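Local coordinates for protein 16S rRNA methyltransferase (Streptomyces sp. DSM 40477, PDB 3MQ2) that methylates N1 of adenine 1408 in 16S rRNA, using S-adenosyl-L-methionine as methyl donor, and so confers resistance to aminoglycosides such as kanamycin and apramycin, at residues 106-118 and 138-152. Numbering follows the deposited sequence.
Sequences MPWGSLLRGVLGS and VALNLHAWRPSVPEV. With SAH (S-adenosyl-L-homocysteine), chain C.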
# COMPACT_ATOMS: atom_id res chain seq x y z
N MET A 106 -0.75 -6.65 -2.52
CA MET A 106 0.02 -7.90 -2.59
C MET A 106 1.08 -8.04 -1.51
O MET A 106 2.22 -8.38 -1.81
CB MET A 106 0.71 -8.04 -3.96
CG MET A 106 -0.05 -7.43 -5.10
SD MET A 106 -1.57 -8.34 -5.34
CE MET A 106 -0.92 -9.83 -6.07
N PRO A 107 0.71 -7.82 -0.24
CA PRO A 107 1.73 -7.88 0.81
C PRO A 107 2.24 -9.30 1.03
O PRO A 107 1.52 -10.28 0.79
CB PRO A 107 0.98 -7.39 2.05
CG PRO A 107 -0.44 -7.81 1.80
CD PRO A 107 -0.63 -7.53 0.32
N TRP A 108 3.48 -9.41 1.49
CA TRP A 108 3.98 -10.65 2.05
C TRP A 108 4.85 -10.32 3.26
O TRP A 108 5.03 -9.15 3.59
CB TRP A 108 4.75 -11.49 1.00
CG TRP A 108 5.97 -10.86 0.36
CD1 TRP A 108 6.00 -10.09 -0.77
CD2 TRP A 108 7.32 -10.98 0.81
NE1 TRP A 108 7.31 -9.72 -1.05
CE2 TRP A 108 8.13 -10.25 -0.09
CE3 TRP A 108 7.93 -11.64 1.88
CZ2 TRP A 108 9.52 -10.16 0.05
CZ3 TRP A 108 9.32 -11.54 2.03
CH2 TRP A 108 10.09 -10.81 1.11
N GLY A 109 5.34 -11.35 3.94
CA GLY A 109 6.17 -11.12 5.11
C GLY A 109 5.37 -10.52 6.25
O GLY A 109 4.18 -10.80 6.39
N SER A 110 6.01 -9.68 7.04
CA SER A 110 5.37 -9.18 8.26
C SER A 110 4.21 -8.24 7.94
O SER A 110 3.28 -8.13 8.74
CB SER A 110 6.40 -8.47 9.15
OG SER A 110 6.88 -7.29 8.54
N LEU A 111 4.25 -7.59 6.78
CA LEU A 111 3.15 -6.72 6.37
C LEU A 111 1.89 -7.55 6.12
O LEU A 111 0.78 -7.13 6.43
CB LEU A 111 3.52 -5.91 5.13
CG LEU A 111 2.47 -4.93 4.60
CD1 LEU A 111 2.00 -4.00 5.69
CD2 LEU A 111 3.03 -4.14 3.42
N LEU A 112 2.07 -8.74 5.55
CA LEU A 112 0.92 -9.61 5.31
C LEU A 112 0.40 -10.11 6.65
O LEU A 112 -0.80 -10.09 6.91
CB LEU A 112 1.31 -10.78 4.39
CG LEU A 112 0.29 -11.93 4.27
CD1 LEU A 112 -1.07 -11.40 3.84
CD2 LEU A 112 0.80 -12.98 3.31
N ARG A 113 1.30 -10.56 7.52
CA ARG A 113 0.87 -11.01 8.82
C ARG A 113 0.07 -9.90 9.50
O ARG A 113 -0.97 -10.14 10.12
CB ARG A 113 2.08 -11.42 9.67
CG ARG A 113 1.71 -12.09 10.98
CD ARG A 113 2.94 -12.63 11.70
NE ARG A 113 3.75 -11.58 12.31
CZ ARG A 113 4.90 -11.13 11.81
NH1 ARG A 113 5.38 -11.64 10.69
NH2 ARG A 113 5.56 -10.17 12.44
N GLY A 114 0.55 -8.67 9.34
CA GLY A 114 -0.09 -7.51 9.94
C GLY A 114 -1.51 -7.27 9.44
O GLY A 114 -2.42 -7.00 10.23
N VAL A 115 -1.71 -7.37 8.12
CA VAL A 115 -3.03 -7.10 7.57
C VAL A 115 -4.03 -8.24 7.75
O VAL A 115 -5.20 -8.08 7.40
CB VAL A 115 -3.00 -6.60 6.11
CG1 VAL A 115 -2.22 -5.29 6.03
CG2 VAL A 115 -2.44 -7.66 5.17
N LEU A 116 -3.58 -9.36 8.31
CA LEU A 116 -4.51 -10.41 8.72
C LEU A 116 -5.07 -10.12 10.12
O LEU A 116 -6.08 -10.69 10.53
CB LEU A 116 -3.85 -11.79 8.68
CG LEU A 116 -3.48 -12.23 7.26
CD1 LEU A 116 -2.79 -13.59 7.25
CD2 LEU A 116 -4.70 -12.24 6.35
N GLY A 117 -4.39 -9.24 10.83
CA GLY A 117 -4.91 -8.69 12.07
C GLY A 117 -5.05 -9.63 13.26
O GLY A 117 -5.89 -9.39 14.13
N SER A 118 -4.24 -10.68 13.31
CA SER A 118 -4.25 -11.56 14.48
C SER A 118 -3.81 -10.75 15.69
O SER A 118 -4.29 -10.95 16.81
CB SER A 118 -3.36 -12.79 14.27
OG SER A 118 -2.05 -12.41 13.87
N VAL A 138 -6.80 -3.02 0.75
CA VAL A 138 -5.82 -4.07 0.98
C VAL A 138 -6.09 -5.14 -0.06
O VAL A 138 -7.17 -5.71 -0.10
CB VAL A 138 -5.94 -4.70 2.38
CG1 VAL A 138 -4.98 -5.88 2.50
CG2 VAL A 138 -5.65 -3.67 3.48
N ALA A 139 -5.12 -5.39 -0.93
CA ALA A 139 -5.34 -6.38 -1.98
C ALA A 139 -4.51 -7.59 -1.63
O ALA A 139 -3.28 -7.58 -1.76
CB ALA A 139 -4.97 -5.82 -3.32
N LEU A 140 -5.17 -8.63 -1.14
CA LEU A 140 -4.46 -9.82 -0.70
C LEU A 140 -4.10 -10.70 -1.88
O LEU A 140 -4.94 -11.01 -2.71
CB LEU A 140 -5.31 -10.63 0.27
CG LEU A 140 -5.65 -9.99 1.61
CD1 LEU A 140 -6.50 -10.95 2.42
CD2 LEU A 140 -4.37 -9.61 2.37
N ASN A 141 -2.83 -11.10 -1.95
CA ASN A 141 -2.40 -12.10 -2.92
C ASN A 141 -2.75 -13.46 -2.34
O ASN A 141 -2.12 -13.92 -1.38
CB ASN A 141 -0.89 -11.99 -3.14
CG ASN A 141 -0.37 -12.98 -4.17
OD1 ASN A 141 -1.06 -13.91 -4.58
ND2 ASN A 141 0.89 -12.79 -4.58
N LEU A 142 -3.75 -14.12 -2.92
CA LEU A 142 -4.26 -15.36 -2.38
C LEU A 142 -3.24 -16.51 -2.52
O LEU A 142 -3.38 -17.56 -1.89
CB LEU A 142 -5.61 -15.70 -3.02
CG LEU A 142 -6.72 -14.68 -2.72
CD1 LEU A 142 -7.91 -14.88 -3.66
CD2 LEU A 142 -7.17 -14.75 -1.26
N HIS A 143 -2.19 -16.30 -3.31
CA HIS A 143 -1.17 -17.33 -3.44
C HIS A 143 -0.37 -17.53 -2.17
O HIS A 143 0.38 -18.50 -2.04
CB HIS A 143 -0.28 -17.08 -4.67
CG HIS A 143 -1.01 -17.24 -5.96
ND1 HIS A 143 -0.94 -18.40 -6.71
CD2 HIS A 143 -1.88 -16.43 -6.60
CE1 HIS A 143 -1.72 -18.28 -7.77
NE2 HIS A 143 -2.31 -17.10 -7.72
N ALA A 144 -0.56 -16.63 -1.21
CA ALA A 144 0.03 -16.81 0.11
C ALA A 144 -0.58 -18.03 0.79
O ALA A 144 -0.12 -18.46 1.84
CB ALA A 144 -0.18 -15.55 0.97
N TRP A 145 -1.63 -18.59 0.18
CA TRP A 145 -2.28 -19.78 0.71
C TRP A 145 -2.24 -20.94 -0.28
O TRP A 145 -2.96 -21.92 -0.13
CB TRP A 145 -3.74 -19.50 1.08
CG TRP A 145 -3.90 -18.63 2.28
CD1 TRP A 145 -4.05 -19.05 3.58
CD2 TRP A 145 -3.94 -17.19 2.32
NE1 TRP A 145 -4.17 -17.96 4.41
CE2 TRP A 145 -4.11 -16.82 3.67
CE3 TRP A 145 -3.83 -16.20 1.34
CZ2 TRP A 145 -4.17 -15.48 4.07
CZ3 TRP A 145 -3.89 -14.86 1.74
CH2 TRP A 145 -4.07 -14.52 3.09
N ARG A 146 -1.39 -20.82 -1.29
CA ARG A 146 -1.37 -21.78 -2.39
C ARG A 146 0.06 -22.22 -2.72
O ARG A 146 0.54 -21.98 -3.82
CB ARG A 146 -2.04 -21.16 -3.62
CG ARG A 146 -3.48 -20.70 -3.36
CD ARG A 146 -4.10 -20.03 -4.58
NE ARG A 146 -5.42 -19.47 -4.29
CZ ARG A 146 -6.10 -18.72 -5.15
NH1 ARG A 146 -5.59 -18.43 -6.34
NH2 ARG A 146 -7.29 -18.22 -4.81
N PRO A 147 0.73 -22.88 -1.77
CA PRO A 147 0.24 -23.27 -0.45
C PRO A 147 0.58 -22.23 0.62
O PRO A 147 1.27 -21.25 0.36
CB PRO A 147 1.02 -24.55 -0.18
CG PRO A 147 2.37 -24.23 -0.76
CD PRO A 147 2.09 -23.41 -2.02
N SER A 148 0.09 -22.45 1.84
CA SER A 148 0.30 -21.49 2.92
C SER A 148 1.78 -21.17 3.15
O SER A 148 2.60 -22.08 3.34
CB SER A 148 -0.34 -22.00 4.21
OG SER A 148 -1.76 -22.04 4.11
N VAL A 149 2.10 -19.88 3.15
CA VAL A 149 3.45 -19.42 3.46
C VAL A 149 3.57 -19.28 4.99
O VAL A 149 2.56 -19.22 5.69
CB VAL A 149 3.74 -18.07 2.78
CG1 VAL A 149 3.70 -18.22 1.26
CG2 VAL A 149 2.73 -17.02 3.23
N PRO A 150 4.81 -19.25 5.50
CA PRO A 150 4.97 -19.23 6.96
C PRO A 150 4.19 -18.10 7.64
O PRO A 150 3.62 -18.31 8.71
CB PRO A 150 6.48 -19.02 7.14
CG PRO A 150 7.08 -19.64 5.91
CD PRO A 150 6.10 -19.32 4.80
N GLU A 151 4.16 -16.92 7.02
CA GLU A 151 3.61 -15.75 7.70
C GLU A 151 2.09 -15.73 7.84
O GLU A 151 1.56 -14.92 8.60
CB GLU A 151 4.13 -14.43 7.11
CG GLU A 151 3.79 -14.18 5.64
CD GLU A 151 4.84 -14.73 4.68
OE1 GLU A 151 5.48 -15.76 5.00
OE2 GLU A 151 5.03 -14.13 3.59
N VAL A 152 1.38 -16.60 7.12
CA VAL A 152 -0.07 -16.70 7.31
C VAL A 152 -0.45 -17.75 8.34
O VAL A 152 -1.62 -17.90 8.68
CB VAL A 152 -0.86 -16.97 6.00
CG1 VAL A 152 -0.57 -15.88 4.98
CG2 VAL A 152 -0.56 -18.38 5.44
N SAH C . 2.85 -3.54 -3.65
CA SAH C . 3.95 -3.83 -4.55
CB SAH C . 4.95 -4.80 -3.92
CG SAH C . 4.31 -5.98 -3.20
SD SAH C . 5.53 -7.26 -2.81
C SAH C . 3.39 -4.42 -5.84
O SAH C . 4.12 -4.64 -6.80
OXT SAH C . 2.19 -4.68 -5.92
C5' SAH C . 5.35 -6.80 -1.07
C4' SAH C . 6.29 -5.66 -0.68
O4' SAH C . 6.08 -5.34 0.68
C3' SAH C . 7.77 -6.04 -0.81
O3' SAH C . 8.43 -5.05 -1.56
C2' SAH C . 8.34 -6.00 0.59
O2' SAH C . 9.63 -5.43 0.61
C1' SAH C . 7.33 -5.12 1.31
N9 SAH C . 7.19 -5.40 2.74
C8 SAH C . 6.97 -6.59 3.38
N7 SAH C . 6.90 -6.35 4.72
C5 SAH C . 7.06 -5.02 4.92
C6 SAH C . 7.08 -4.22 6.05
N6 SAH C . 6.91 -4.76 7.26
N1 SAH C . 7.28 -2.87 5.92
C2 SAH C . 7.45 -2.30 4.68
N3 SAH C . 7.45 -3.08 3.55
C4 SAH C . 7.25 -4.42 3.68
O HOH W 1 -1.07 -11.04 0.20
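L112 and V115 of helix 109-116 pack on L140 of strand 134-141, in the Rossmann-like methyltransferase fold where strand 99-105 leads into this helix and runs parallel to its neighbour, strand 134-141. The tight part is aliphatic. L112, with CG anti to its own N (chi1 168°), sends its two methyls different ways: CD1 lies 4.0 Å from L140 CD2, while CD2 rests against both A144 CB, at 3.6 Å, and V152 CG1. Branched leucine suits this place because it fills both directions, and small A144 lets the methyl come close. L116 reaches the indole of W145 with CD2 in the ring plane at its edge, and V152 CG1 lies over one face, offset toward the rim. Just past the end of strand 99-105, M106 N donates to A139 O (2.8 Å), and a water bridges P107 O and N141 N, donating to the first and accepting from the second.

The other flank, with W108 and R113, is exposed. CB and CG of R113 lie beside E151 O, so its apolar stem lines the contact there. This helix also faces the cofactor product: S110 OG accepts from SAH N6. G109, whose positive phi favours glycine, donates its N to E151 OE2 at 2.8 Å, meeting that oxygen 44° out of the carboxylate plane.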